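Uncharacterized HTH-type transcriptional regulator HI_0893 (Haemophilus influenzae, PDB 3QKX) probably binds regulatory DNA as a TetR-family transcription factor, through an N-terminal helix-turn-helix domain. Local coordinates at residues D18-A22 with S104-Y109. Sequence-based numbering, arbitrary orientation.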
loop_
_atom_site.group_PDB
_atom_site.type_symbol
_atom_site.label_atom_id
_atom_site.label_comp_id
_atom_site.label_asym_id
_atom_site.label_seq_id
_atom_site.Cartn_x
_atom_site.Cartn_y
_atom_site.Cartn_z
ATOM N N ASP A 18 -12.077 -3.544 -14.354
ATOM C CA ASP A 18 -10.729 -3.058 -14.103
ATOM C C ASP A 18 -10.432 -1.754 -14.840
ATOM O O ASP A 18 -10.048 -0.761 -14.217
ATOM C CB ASP A 18 -9.702 -4.105 -14.526
ATOM C CG ASP A 18 -9.269 -4.989 -13.395
ATOM O OD1 ASP A 18 -8.947 -4.477 -12.298
ATOM O OD2 ASP A 18 -9.175 -6.203 -13.631
ATOM N N ARG A 19 -10.653 -1.755 -16.153
ATOM C CA ARG A 19 -10.325 -0.595 -16.996
ATOM C C ARG A 19 -11.074 0.662 -16.591
ATOM O O ARG A 19 -10.470 1.704 -16.411
ATOM C CB ARG A 19 -10.607 -0.896 -18.472
ATOM C CG ARG A 19 -9.661 -1.916 -19.081
ATOM C CD ARG A 19 -9.869 -2.043 -20.594
ATOM N NE ARG A 19 -10.063 -3.449 -20.939
ATOM C CZ ARG A 19 -11.212 -4.040 -21.303
ATOM N NH1 ARG A 19 -12.349 -3.352 -21.508
ATOM N NH2 ARG A 19 -11.206 -5.350 -21.522
ATOM N N LEU A 20 -12.389 0.551 -16.439
ATOM C CA LEU A 20 -13.224 1.700 -16.065
ATOM C C LEU A 20 -12.860 2.169 -14.639
ATOM O O LEU A 20 -12.889 3.374 -14.340
ATOM C CB LEU A 20 -14.728 1.369 -16.206
ATOM C CG LEU A 20 -15.695 2.500 -16.583
HETATM N N MSE A 21 -12.423 1.237 -13.794
HETATM C CA MSE A 21 -11.938 1.594 -12.458
HETATM C C MSE A 21 -10.578 2.318 -12.490
HETATM O O MSE A 21 -10.332 3.197 -11.675
HETATM C CB MSE A 21 -11.849 0.345 -11.576
HETATM C CG MSE A 21 -11.880 0.639 -10.104
HETATM SE SE MSE A 21 -11.546 -0.937 -9.076
HETATM C CE MSE A 21 -13.076 -1.982 -9.572
ATOM N N ALA A 22 -9.697 1.920 -13.406
ATOM C CA ALA A 22 -8.379 2.519 -13.528
ATOM C C ALA A 22 -8.432 3.916 -14.182
ATOM O O ALA A 22 -7.690 4.821 -13.777
ATOM C CB ALA A 22 -7.458 1.594 -14.304
ATOM N N SER A 104 -2.933 -0.191 -10.487
ATOM C CA SER A 104 -3.683 1.021 -10.122
ATOM C C SER A 104 -4.828 0.722 -9.175
ATOM O O SER A 104 -5.048 1.442 -8.216
ATOM C CB SER A 104 -4.277 1.706 -11.349
ATOM O OG SER A 104 -3.286 2.093 -12.266
ATOM N N ASN A 105 -5.573 -0.330 -9.463
ATOM C CA ASN A 105 -6.773 -0.621 -8.691
ATOM C C ASN A 105 -6.509 -1.294 -7.326
ATOM O O ASN A 105 -7.389 -1.270 -6.468
ATOM C CB ASN A 105 -7.761 -1.434 -9.541
ATOM C CG ASN A 105 -8.253 -0.662 -10.747
ATOM O OD1 ASN A 105 -8.301 0.558 -10.730
ATOM N ND2 ASN A 105 -8.626 -1.376 -11.805
ATOM N N LEU A 106 -5.307 -1.848 -7.112
ATOM C CA LEU A 106 -4.929 -2.431 -5.803
ATOM C C LEU A 106 -5.436 -1.627 -4.593
ATOM O O LEU A 106 -5.982 -2.191 -3.636
ATOM C CB LEU A 106 -3.413 -2.547 -5.678
ATOM C CG LEU A 106 -2.675 -3.709 -6.331
ATOM C CD1 LEU A 106 -1.166 -3.567 -6.062
ATOM C CD2 LEU A 106 -3.176 -5.033 -5.826
ATOM N N LYS A 107 -5.246 -0.311 -4.644
ATOM C CA LYS A 107 -5.627 0.552 -3.535
ATOM C C LYS A 107 -7.158 0.588 -3.428
ATOM O O LYS A 107 -7.737 0.212 -2.394
ATOM C CB LYS A 107 -5.046 1.958 -3.741
ATOM C CG LYS A 107 -3.491 1.990 -3.770
ATOM N N GLN A 108 -7.800 0.966 -4.532
ATOM C CA GLN A 108 -9.267 1.011 -4.604
ATOM C C GLN A 108 -9.991 -0.336 -4.336
ATOM O O GLN A 108 -11.170 -0.326 -4.010
ATOM C CB GLN A 108 -9.718 1.569 -5.960
ATOM C CG GLN A 108 -9.477 3.058 -6.155
ATOM C CD GLN A 108 -9.915 3.530 -7.532
ATOM O OE1 GLN A 108 -10.918 4.228 -7.677
ATOM N NE2 GLN A 108 -9.168 3.140 -8.552
ATOM N N TYR A 109 -9.303 -1.471 -4.478
ATOM C CA TYR A 109 -9.915 -2.787 -4.186
ATOM C C TYR A 109 -10.411 -2.935 -2.743
ATOM O O TYR A 109 -11.442 -3.564 -2.518
ATOM C CB TYR A 109 -8.943 -3.955 -4.483
ATOM C CG TYR A 109 -8.663 -4.297 -5.954
ATOM C CD1 TYR A 109 -9.540 -3.937 -6.994
ATOM C CD2 TYR A 109 -7.540 -5.046 -6.289
ATOM C CE1 TYR A 109 -9.263 -4.272 -8.322
ATOM C CE2 TYR A 109 -7.263 -5.390 -7.609
ATOM C CZ TYR A 109 -8.131 -4.999 -8.625
ATOM O OH TYR A 109 -7.862 -5.333 -9.940
#
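Helix segments 18-22 and 104-109 cross almost at a right angle, 87°, with their axes 9.8 Å apart; Ala22 and Asn105 have the closest CA atoms. The contact joins two parts of the TetR fold: helix 6-23 of the probable DNA-binding domain and helix 100-109 of the C-terminal domain. The side chain of Asn105 points toward segment 18-22. Its ND2 donates to the backbone O of Asp18 at 2.9 Å and to the carboxylate OD1 of Asp18 at 3.2 Å. Both acceptors lie close to the amide plane, and the Asp18 carboxylate is nearly coplanar with it. Asp18 O also takes the helix bond from Ala22 N. Tyr109 OH gives a second bond to Asp18 OD1, on its syn lone pair, while Asn105 uses the anti one. The other carboxylate oxygen, OD2, forms a salt bridge with Arg62 of helix 52-72, which would favour the charged form of this buried group. Met21 chi1 of -158° carries the selenomethionine chain obliquely across the Asn105 side chain, with SE 3.7 Å from Asn105 CG. Gln108 NE2 adds a weak bond to Met21 O, and Gln108 OE1 accepts from Leu26 N. Met21 SE also makes an oblique Met-aromatic contact with Tyr109, 4.1 Å from its CE1.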